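Local coordinates for protein EcmrR transcriptional regulator (Escherichia coli, PDB 6WL5) that activates transcription as a multidrug-sensing MerR-family regulator, its C-terminal GyrI-like domain here holding cetyl-trimethyl-ammonium, at residues A[81-84]-A[88-91]; A[27-32]-A[71-76]; A[117-120]-A[124-127]. All coordinates share one frame; numbering follows the deposited sequence. Where two conformers were deposited one is given.

Contact 1 of 3, residues A[81-84]-A[88-91]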
ATOM      1  N   GLY A  81       2.977  -6.276 -18.298  1.00 42.75           N
ATOM      2  CA  GLY A  81       4.225  -6.240 -19.031  1.00 43.21           C
ATOM      3  C   GLY A  81       5.014  -7.516 -18.815  1.00 41.96           C
ATOM      4  O   GLY A  81       4.471  -8.532 -18.367  1.00 42.01           O
ATOM      5  N   LYS A  82       6.301  -7.461 -19.125  1.00 41.12           N
ATOM      6  CA  LYS A  82       7.206  -8.582 -18.943  1.00 41.42           C
ATOM      7  C   LYS A  82       7.885  -8.456 -17.591  1.00 40.33           C
ATOM      8  O   LYS A  82       8.392  -7.384 -17.248  1.00 39.23           O
ATOM      9  CB  LYS A  82       8.298  -8.529 -20.014  1.00 45.29           C
ATOM     10  CG  LYS A  82       7.827  -8.716 -21.433  1.00 51.88           C
ATOM     11  CD  LYS A  82       8.975  -8.450 -22.426  1.00 56.10           C
ATOM     12  CE  LYS A  82       8.537  -7.664 -23.685  1.00 60.10           C
ATOM     13  NZ  LYS A  82       7.049  -7.433 -23.829  1.00 63.03           N
ATOM     14  N   ASN A  83       7.922  -9.543 -16.831  1.00 41.09           N
ATOM     15  CA  ASN A  83       8.655  -9.510 -15.571  1.00 40.51           C
ATOM     16  C   ASN A  83      10.110  -9.118 -15.828  1.00 41.94           C
ATOM     17  O   ASN A  83      10.664  -9.358 -16.905  1.00 44.32           O
ATOM     18  CB  ASN A  83       8.566 -10.871 -14.882  1.00 38.01           C
ATOM     19  CG  ASN A  83       7.140 -11.226 -14.480  1.00 36.11           C
ATOM     20  OD1 ASN A  83       6.261 -10.369 -14.432  1.00 32.81           O
ATOM     21  ND2 ASN A  83       6.912 -12.496 -14.188  1.00 37.26           N
ATOM     22  N   GLU A  84      10.717  -8.452 -14.844  1.00 40.36           N
ATOM     23  CA  GLU A  84      12.108  -8.007 -14.922  1.00 38.89           C
ATOM     24  C   GLU A  84      12.741  -8.398 -13.589  1.00 39.30           C
ATOM     25  O   GLU A  84      12.502  -7.756 -12.562  1.00 39.15           O
ATOM     26  CB  GLU A  84      12.201  -6.507 -15.197  1.00 43.89           C
ATOM     27  CG  GLU A  84      13.624  -5.905 -15.107  1.00 47.48           C
ATOM     28  CD  GLU A  84      14.587  -6.450 -16.158  1.00 52.72           C
ATOM     29  OE1 GLU A  84      14.123  -7.043 -17.163  1.00 53.31           O
ATOM     30  OE2 GLU A  84      15.816  -6.287 -15.971  1.00 54.67           O
ATOM     31  N   ILE A  88       7.630  -8.448 -10.665  1.00 29.96           N
ATOM     32  CA  ILE A  88       6.647  -9.326 -11.278  1.00 28.72           C
ATOM     33  C   ILE A  88       5.301  -8.619 -11.446  1.00 28.12           C
ATOM     34  O   ILE A  88       4.893  -7.802 -10.612  1.00 27.17           O
ATOM     35  CB  ILE A  88       6.518 -10.655 -10.491  1.00 34.76           C
ATOM     36  CG1 ILE A  88       5.909 -10.370  -9.137  1.00 37.57           C
ATOM     37  CG2 ILE A  88       7.873 -11.369 -10.348  1.00 34.40           C
ATOM     38  CD1 ILE A  88       4.432 -10.566  -9.164  1.00 40.87           C
ATOM     39  N   PHE A  89       4.635  -8.919 -12.551  1.00 27.33           N
ATOM     40  CA  PHE A  89       3.270  -8.480 -12.791  1.00 26.80           C
ATOM     41  C   PHE A  89       2.288  -9.516 -12.239  1.00 29.16           C
ATOM     42  O   PHE A  89       2.480 -10.728 -12.384  1.00 29.01           O
ATOM     43  CB  PHE A  89       3.067  -8.273 -14.292  1.00 28.41           C
ATOM     44  CG  PHE A  89       3.799  -7.081 -14.828  1.00 27.97           C
ATOM     45  CD1 PHE A  89       5.132  -7.176 -15.189  1.00 27.59           C
ATOM     46  CD2 PHE A  89       3.159  -5.865 -14.955  1.00 28.47           C
ATOM     47  CE1 PHE A  89       5.830  -6.064 -15.669  1.00 29.08           C
ATOM     48  CE2 PHE A  89       3.834  -4.751 -15.444  1.00 28.68           C
ATOM     49  CZ  PHE A  89       5.171  -4.855 -15.810  1.00 29.63           C
ATOM     50  N   GLN A  90       1.261  -9.027 -11.554  1.00 26.78           N
ATOM     51  CA  GLN A  90       0.240  -9.880 -10.972  1.00 25.46           C
ATOM     52  C   GLN A  90      -1.060  -9.091 -10.854  1.00 25.78           C
ATOM     53  O   GLN A  90      -1.083  -7.859 -10.925  1.00 26.76           O
ATOM     54  CB  GLN A  90       0.703 -10.442  -9.622  1.00 27.97           C
ATOM     55  CG  GLN A  90       0.874  -9.394  -8.554  1.00 25.63           C
ATOM     56  CD  GLN A  90       1.279  -9.981  -7.216  1.00 23.81           C
ATOM     57  OE1 GLN A  90       0.540 -10.784  -6.605  1.00 27.95           O
ATOM     58  NE2 GLN A  90       2.429  -9.562  -6.729  1.00 24.86           N
ATOM     59  N   VAL A  91      -2.160  -9.821 -10.722  1.00 28.56           N
ATOM     60  CA  VAL A  91      -3.461  -9.216 -10.458  1.00 28.92           C
ATOM     61  C   VAL A  91      -3.683  -9.229  -8.954  1.00 26.98           C
ATOM     62  O   VAL A  91      -3.606 -10.285  -8.321  1.00 27.02           O
ATOM     63  CB  VAL A  91      -4.582  -9.987 -11.172  1.00 31.89           C
ATOM     64  CG1 VAL A  91      -5.951  -9.433 -10.758  1.00 33.22           C
ATOM     65  CG2 VAL A  91      -4.385  -9.957 -12.691  1.00 33.67           C
TER
HETATM   66  O   HOH W   1       4.303 -12.819 -13.201  1.00 45.26           O
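The loop joining strand 69-77 to strand 88-103 of the antiparallel sheet folds back on the start of the second strand, N83 meeting I88 and F89 while G81 lies over the F89 ring. This is a surface turn of the GyrI-like domain. One direct hydrogen bond joins loop and strand. F89 N gives its hydrogen to N83 OD1 at 2.9 Å, nearly straight at 169°. The N-H comes from above the amide plane of N83, 36° out of it, and not along a lone pair. N83 OD1 also lies 3.3 Å from I88 CA, close against the strand backbone.

The F89 ring lies against the loop. F89 CG is anti to the carbonyl carbon (chi1 -71°), which directs the ring at 81-84. G81 sits over one face in a CH-pi contact, its CA 3.7 Å from the ring centroid. G81 has no side chain to collide with the ring, and its N comes within 3.3 Å of F89 CE2. The ring edge meets oxygens: K82 O is 3.3 Å from F89 CE1, and N83 OD1 lies in the ring plane beside CD1. V40, L47 and Y17 also pack on this buried ring. A water completes the N83 amide's grip, accepting from N83 ND2 at 2.8 Å and donating to F89 O at 2.9 Å.

Contact 2 of 3, residues A[27-32]-A[71-76]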
ATOM      1  N   SER A  27      12.354   2.748   6.911  1.00 14.78           N
ATOM      2  CA  SER A  27      13.292   3.599   6.183  1.00 14.85           C
ATOM      3  C   SER A  27      14.108   2.783   5.193  1.00 16.74           C
ATOM      4  O   SER A  27      14.382   3.257   4.067  1.00 15.87           O
ATOM      5  CB  SER A  27      14.219   4.342   7.146  1.00 17.48           C
ATOM      6  OG  SER A  27      13.558   5.292   7.961  1.00 16.59           O
ATOM      7  N   SER A  28      14.540   1.573   5.602  1.00 15.74           N
ATOM      8  CA  SER A  28      15.335   0.735   4.714  1.00 16.56           C
ATOM      9  C   SER A  28      14.514   0.310   3.510  1.00 15.73           C
ATOM     10  O   SER A  28      15.006   0.296   2.374  1.00 19.88           O
ATOM     11  CB  SER A  28      15.899  -0.470   5.462  1.00 20.11           C
ATOM     12  OG  SER A  28      16.743  -0.066   6.530  1.00 21.99           O
ATOM     13  N   TYR A  29      13.249  -0.001   3.747  1.00 16.40           N
ATOM     14  CA  TYR A  29      12.343  -0.431   2.698  1.00 15.92           C
ATOM     15  C   TYR A  29      12.142   0.659   1.669  1.00 16.49           C
ATOM     16  O   TYR A  29      12.249   0.427   0.462  1.00 18.87           O
ATOM     17  CB  TYR A  29      10.996  -0.746   3.345  1.00 15.69           C
ATOM     18  CG  TYR A  29       9.831  -0.938   2.386  1.00 15.64           C
ATOM     19  CD1 TYR A  29       9.985  -1.633   1.199  1.00 15.58           C
ATOM     20  CD2 TYR A  29       8.602  -0.384   2.667  1.00 16.49           C
ATOM     21  CE1 TYR A  29       8.950  -1.789   0.309  1.00 15.72           C
ATOM     22  CE2 TYR A  29       7.531  -0.539   1.794  1.00 15.71           C
ATOM     23  CZ  TYR A  29       7.720  -1.243   0.603  1.00 16.65           C
ATOM     24  OH  TYR A  29       6.691  -1.388  -0.303  1.00 16.80           O
ATOM     25  N   ILE A  30      11.838   1.874   2.113  1.00 16.50           N
ATOM     26  CA  ILE A  30      11.469   2.859   1.111  1.00 17.61           C
ATOM     27  C   ILE A  30      12.643   3.241   0.200  1.00 18.72           C
ATOM     28  O   ILE A  30      12.414   3.618  -0.952  1.00 18.28           O
ATOM     29  CB  ILE A  30      10.725   4.076   1.683  1.00 18.09           C
ATOM     30  CG1 ILE A  30      11.670   4.879   2.566  1.00 17.11           C
ATOM     31  CG2 ILE A  30       9.441   3.634   2.430  1.00 18.71           C
ATOM     32  CD1 ILE A  30      10.972   6.033   3.251  1.00 20.16           C
ATOM     33  N   LYS A  31      13.890   3.107   0.666  1.00 17.62           N
ATOM     34  CA  LYS A  31      15.053   3.319  -0.200  1.00 19.62           C
ATOM     35  C   LYS A  31      15.117   2.319  -1.346  1.00 17.52           C
ATOM     36  O   LYS A  31      15.755   2.602  -2.383  1.00 20.84           O
ATOM     37  CB  LYS A  31      16.347   3.262   0.632  1.00 20.98           C
ATOM     38  CG  LYS A  31      16.567   4.481   1.478  1.00 22.90           C
ATOM     39  CD  LYS A  31      17.862   4.468   2.233  1.00 25.82           C
ATOM     40  CE  LYS A  31      17.841   3.442   3.305  1.00 30.18           C
ATOM     41  NZ  LYS A  31      19.117   3.501   4.092  1.00 37.16           N
ATOM     42  N   LEU A  32      14.481   1.156  -1.184  1.00 18.90           N
ATOM     43  CA  LEU A  32      14.392   0.132  -2.215  1.00 20.33           C
ATOM     44  C   LEU A  32      13.321   0.430  -3.254  1.00 19.83           C
ATOM     45  O   LEU A  32      13.278  -0.242  -4.285  1.00 22.64           O
ATOM     46  CB  LEU A  32      14.128  -1.229  -1.551  1.00 22.26           C
ATOM     47  CG  LEU A  32      15.155  -1.701  -0.514  1.00 26.18           C
ATOM     48  CD1 LEU A  32      14.613  -2.986   0.148  1.00 27.87           C
ATOM     49  CD2 LEU A  32      16.559  -1.919  -1.092  1.00 29.73           C
ATOM     50  N   VAL A  71       6.990  -7.261   3.150  1.00 16.59           N
ATOM     51  CA  VAL A  71       6.281  -6.207   2.454  1.00 16.37           C
ATOM     52  C   VAL A  71       6.367  -6.439   0.962  1.00 17.31           C
ATOM     53  O   VAL A  71       7.342  -6.995   0.463  1.00 19.21           O
ATOM     54  CB  VAL A  71       6.871  -4.822   2.813  1.00 18.62           C
ATOM     55  CG1 VAL A  71       6.596  -4.528   4.275  1.00 19.51           C
ATOM     56  CG2 VAL A  71       8.374  -4.682   2.428  1.00 21.08           C
ATOM     57  N   GLU A  72       5.344  -5.987   0.241  1.00 16.88           N
ATOM     58  CA  GLU A  72       5.293  -6.105  -1.211  1.00 17.83           C
ATOM     59  C   GLU A  72       4.872  -4.763  -1.798  1.00 17.63           C
ATOM     60  O   GLU A  72       3.745  -4.301  -1.578  1.00 18.33           O
ATOM     61  CB  GLU A  72       4.354  -7.236  -1.627  1.00 17.94           C
ATOM     62  CG  GLU A  72       4.375  -7.531  -3.107  1.00 19.72           C
ATOM     63  CD  GLU A  72       3.667  -8.831  -3.440  1.00 21.61           C
ATOM     64  OE1 GLU A  72       2.656  -9.107  -2.760  1.00 20.87           O
ATOM     65  OE2 GLU A  72       4.110  -9.556  -4.375  1.00 24.62           O
ATOM     66  N   PHE A  73       5.792  -4.125  -2.521  1.00 16.88           N
ATOM     67  CA  PHE A  73       5.486  -2.875  -3.176  1.00 16.36           C
ATOM     68  C   PHE A  73       4.742  -3.154  -4.466  1.00 16.75           C
ATOM     69  O   PHE A  73       5.206  -3.957  -5.292  1.00 19.06           O
ATOM     70  CB  PHE A  73       6.751  -2.117  -3.528  1.00 17.87           C
ATOM     71  CG  PHE A  73       6.470  -0.856  -4.227  1.00 17.34           C
ATOM     72  CD1 PHE A  73       5.945   0.213  -3.543  1.00 19.73           C
ATOM     73  CD2 PHE A  73       6.636  -0.765  -5.594  1.00 20.03           C
ATOM     74  CE1 PHE A  73       5.681   1.402  -4.196  1.00 22.15           C
ATOM     75  CE2 PHE A  73       6.401   0.431  -6.263  1.00 21.92           C
ATOM     76  CZ  PHE A  73       5.906   1.508  -5.558  1.00 24.01           C
ATOM     77  N   CYS A  74       3.658  -2.422  -4.681  1.00 17.08           N
ATOM     78  CA  CYS A  74       2.806  -2.580  -5.856  1.00 18.22           C
ATOM     79  C   CYS A  74       2.462  -1.245  -6.499  1.00 17.75           C
ATOM     80  O   CYS A  74       2.213  -0.254  -5.825  1.00 18.27           O
ATOM     81  CB  CYS A  74       1.483  -3.241  -5.460  1.00 19.63           C
ATOM     82  SG  CYS A  74       1.616  -4.862  -4.703  1.00 19.42           S
ATOM     83  N   GLU A  75       2.438  -1.225  -7.819  1.00 18.84           N
ATOM     84  CA  GLU A  75       2.004  -0.045  -8.533  1.00 18.79           C
ATOM     85  C   GLU A  75       1.121  -0.485  -9.682  1.00 20.37           C
ATOM     86  O   GLU A  75       1.508  -1.329 -10.493  1.00 20.22           O
ATOM     87  CB  GLU A  75       3.238   0.748  -8.997  1.00 21.64           C
ATOM     88  CG  GLU A  75       2.944   2.131  -9.481  1.00 26.28           C
ATOM     89  CD  GLU A  75       4.093   3.119  -9.270  1.00 27.36           C
ATOM     90  OE1 GLU A  75       3.800   4.326  -9.401  1.00 27.49           O
ATOM     91  OE2 GLU A  75       5.282   2.703  -9.040  1.00 31.10           O
ATOM     92  N   ALA A  76      -0.059   0.106  -9.757  1.00 20.45           N
ATOM     93  CA  ALA A  76      -1.058  -0.315 -10.731  1.00 21.29           C
ATOM     94  C   ALA A  76      -0.776   0.231 -12.125  1.00 23.79           C
ATOM     95  O   ALA A  76      -0.503   1.430 -12.306  1.00 23.54           O
ATOM     96  CB  ALA A  76      -2.449   0.136 -10.288  1.00 21.38           C
TER
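Helix 26-31 runs over strand 69-77 with the segment axes 10.7 Å apart at closest and their directions 37° apart, and Y29 and V71 are the nearest pair by CA atoms. Y29 spans the gap. Its CG is anti to the backbone N (chi1 168°), and the ring reaches from the helix to the strand. The contact is buried and mainly apolar.

V71 CG2 lies over one face of the Y29 ring, offset toward the rim. It makes a CH-pi contact 3.7 Å from the ring centroid, and Y29 CE1 is the nearest ring atom at 3.6 Å. Further along, the phenol end of Y29 arrives at F73. Y29 OH is 3.3 Å from F73 CB and 3.7 Å from F73 CD1, at the edge of the F73 ring. The two side chains cross at about a right angle. The Y29 hydroxyl is satisfied by a hydrogen bond with T57 OG1, so this polar atom is not stranded among carbons.

The strand alternates: V71 and F73 start out toward the helix, though the F73 ring then leads away. E72 and C74 start out to the other side, where E72 OE1 is hydrogen-bonded to H60 NE2 and E72 OE2 to Q90 NE2. I30 and E75 belong to two of the pockets for cetyl-trimethyl-ammonium, and the side chain of F73 is about 5 Å from a bound molecule. Strand 69-77 is paired with strands 7-23 and 55-59 on its two edges. V23 of the first packs against both Y29 and V71, and C55 of the second against F73.

Contact 3 of 3, residues A[117-120]-A[124-127]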
ATOM      1  N   MET A 117      -7.335  -1.318  13.586  0.64 17.73           N
ATOM      2  CA  MET A 117      -7.451  -2.555  14.369  0.64 18.30           C
ATOM      3  C   MET A 117      -8.584  -2.429  15.387  0.64 17.50           C
ATOM      4  O   MET A 117      -9.398  -3.350  15.538  0.64 20.03           O
ATOM      5  CB  MET A 117      -6.119  -2.909  15.085  0.64 18.73           C
ATOM      6  CG  MET A 117      -5.008  -3.565  14.190  0.64 18.97           C
ATOM      7  SD  MET A 117      -3.399  -4.118  14.920  0.64 20.03           S
ATOM      8  CE  MET A 117      -2.452  -2.589  14.926  0.64 19.30           C
ATOM      9  N   GLN A 118      -8.674  -1.279  16.068  1.00 16.32           N
ATOM     10  CA  GLN A 118      -9.727  -1.052  17.059  1.00 17.80           C
ATOM     11  C   GLN A 118     -11.098  -0.948  16.399  1.00 18.22           C
ATOM     12  O   GLN A 118     -12.084  -1.513  16.909  1.00 20.08           O
ATOM     13  CB  GLN A 118      -9.428   0.202  17.867  1.00 19.09           C
ATOM     14  CG  GLN A 118     -10.336   0.481  19.028  1.00 20.18           C
ATOM     15  CD  GLN A 118     -10.137  -0.495  20.177  1.00 20.95           C
ATOM     16  OE1 GLN A 118      -9.019  -0.654  20.685  1.00 22.49           O
ATOM     17  NE2 GLN A 118     -11.206  -1.175  20.575  1.00 25.10           N
ATOM     18  N   TRP A 119     -11.170  -0.263  15.260  1.00 17.24           N
ATOM     19  CA  TRP A 119     -12.438  -0.122  14.560  1.00 17.39           C
ATOM     20  C   TRP A 119     -12.986  -1.481  14.172  1.00 18.62           C
ATOM     21  O   TRP A 119     -14.183  -1.745  14.308  1.00 19.97           O
ATOM     22  CB  TRP A 119     -12.230   0.746  13.314  1.00 18.11           C
ATOM     23  CG  TRP A 119     -13.545   1.091  12.629  1.00 18.00           C
ATOM     24  CD1 TRP A 119     -14.257   2.240  12.781  1.00 19.10           C
ATOM     25  CD2 TRP A 119     -14.277   0.284  11.699  1.00 18.82           C
ATOM     26  NE1 TRP A 119     -15.400   2.199  12.016  1.00 20.27           N
ATOM     27  CE2 TRP A 119     -15.436   1.008  11.343  1.00 18.23           C
ATOM     28  CE3 TRP A 119     -14.086  -1.001  11.160  1.00 19.32           C
ATOM     29  CZ2 TRP A 119     -16.393   0.502  10.466  1.00 21.69           C
ATOM     30  CZ3 TRP A 119     -15.007  -1.488  10.270  1.00 20.39           C
ATOM     31  CH2 TRP A 119     -16.165  -0.741   9.941  1.00 20.99           C
ATOM     32  N   VAL A 120     -12.132  -2.342  13.644  1.00 19.22           N
ATOM     33  CA  VAL A 120     -12.573  -3.665  13.223  1.00 19.91           C
ATOM     34  C   VAL A 120     -13.182  -4.424  14.394  1.00 19.78           C
ATOM     35  O   VAL A 120     -14.282  -5.006  14.284  1.00 21.43           O
ATOM     36  CB  VAL A 120     -11.396  -4.401  12.567  1.00 22.04           C
ATOM     37  CG1 VAL A 120     -11.692  -5.823  12.408  1.00 24.45           C
ATOM     38  CG2 VAL A 120     -11.082  -3.787  11.191  1.00 21.36           C
ATOM     39  N   GLY A 124     -17.554  -5.178  14.647  1.00 21.85           N
ATOM     40  CA  GLY A 124     -17.995  -6.512  14.280  1.00 24.03           C
ATOM     41  C   GLY A 124     -17.488  -6.954  12.927  1.00 24.98           C
ATOM     42  O   GLY A 124     -18.241  -7.598  12.156  1.00 25.36           O
ATOM     43  N   TYR A 125     -16.244  -6.610  12.604  1.00 22.74           N
ATOM     44  CA  TYR A 125     -15.597  -7.076  11.390  1.00 22.84           C
ATOM     45  C   TYR A 125     -14.424  -7.986  11.731  1.00 23.57           C
ATOM     46  O   TYR A 125     -14.023  -8.124  12.883  1.00 26.06           O
ATOM     47  CB  TYR A 125     -15.149  -5.904  10.511  1.00 22.06           C
ATOM     48  CG  TYR A 125     -16.300  -5.271   9.745  1.00 22.02           C
ATOM     49  CD1 TYR A 125     -17.197  -4.406  10.377  1.00 23.10           C
ATOM     50  CD2 TYR A 125     -16.517  -5.570   8.405  1.00 21.29           C
ATOM     51  CE1 TYR A 125     -18.235  -3.818   9.673  1.00 23.18           C
ATOM     52  CE2 TYR A 125     -17.562  -4.989   7.692  1.00 21.17           C
ATOM     53  CZ  TYR A 125     -18.415  -4.115   8.327  1.00 21.74           C
ATOM     54  OH  TYR A 125     -19.460  -3.544   7.616  1.00 25.06           O
ATOM     55  N   LEU A 126     -13.885  -8.605  10.681  1.00 23.51           N
ATOM     56  CA  LEU A 126     -12.709  -9.461  10.744  1.00 23.78           C
ATOM     57  C   LEU A 126     -11.744  -9.030   9.648  1.00 20.62           C
ATOM     58  O   LEU A 126     -12.167  -8.853   8.500  1.00 21.32           O
ATOM     59  CB  LEU A 126     -13.143 -10.918  10.519  1.00 27.34           C
ATOM     60  CG  LEU A 126     -12.038 -11.975  10.384  1.00 33.24           C
ATOM     61  CD1 LEU A 126     -11.213 -12.136  11.647  1.00 36.84           C
ATOM     62  CD2 LEU A 126     -12.637 -13.322   9.994  1.00 35.69           C
ATOM     63  N   LEU A 127     -10.454  -8.856  10.001  1.00 20.79           N
ATOM     64  CA  LEU A 127      -9.407  -8.612   8.998  1.00 20.67           C
ATOM     65  C   LEU A 127      -9.122  -9.910   8.240  1.00 21.92           C
ATOM     66  O   LEU A 127      -8.778 -10.931   8.852  1.00 24.48           O
ATOM     67  CB  LEU A 127      -8.126  -8.111   9.677  1.00 20.55           C
ATOM     68  CG  LEU A 127      -6.896  -7.822   8.811  1.00 21.26           C
ATOM     69  CD1 LEU A 127      -7.084  -6.638   7.879  1.00 19.99           C
ATOM     70  CD2 LEU A 127      -5.708  -7.558   9.731  1.00 22.51           C
TER
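This is a helix C-cap contact at the surface, where V120 and W119 near the end of helix 109-123 meet Y125 at the start of strand 125-127. Y125 N donates to V120 O at 3.0 Å, with a nearly straight N-H (166°). G124 turns the chain out of the helix with a positive phi, which by itself favours glycine.

V120 CG1 is anti to the backbone N (chi1 167°), which sets this methyl against the strand. It touches Y125 CB at 3.9 Å and lies 3.3 Å from the backbone Y125 O. W119 and Y125 lie side by side and point the same way. Their rings are oblique, planes at 37°, with W119 CZ3 3.6 Å from Y125 CD1. With a serine at Y125 the backbone bond could remain, but the six-membered ring of W119 would probably lose its aromatic neighbour and a gap would open beside it. V98 of strand 88-103 packs on both W119 and V120, tying the helix end to the sheet. M117 and L127 both touch bound cetyl-trimethyl-ammonium. G124 ends the helix in a Schellman motif: positive phi, two bonds back into the last turn, that from Y125 N to V120 O among them, and the apolar V120-Y125 pair across it.

In the fold
From the N terminus, contact 2 comes first. It closes a long excursion of 38 residues, bringing helix 26-31 down on strand 69-77. Contact 1 follows and closes the short loop between strand 69-77 and strand 88-103. Contact 3 comes last, at the turn from helix 109-123 into strand 125-127. The three are in series, so none nests in or crosses another. Contacts 1 and 2 touch through the Q90-E72 pair, beside strand 7-23. Contact 3 is on the opposite side of the chain's centre, about 14 Å from contact 2 by nearest atoms. All three reach the same antiparallel sheet.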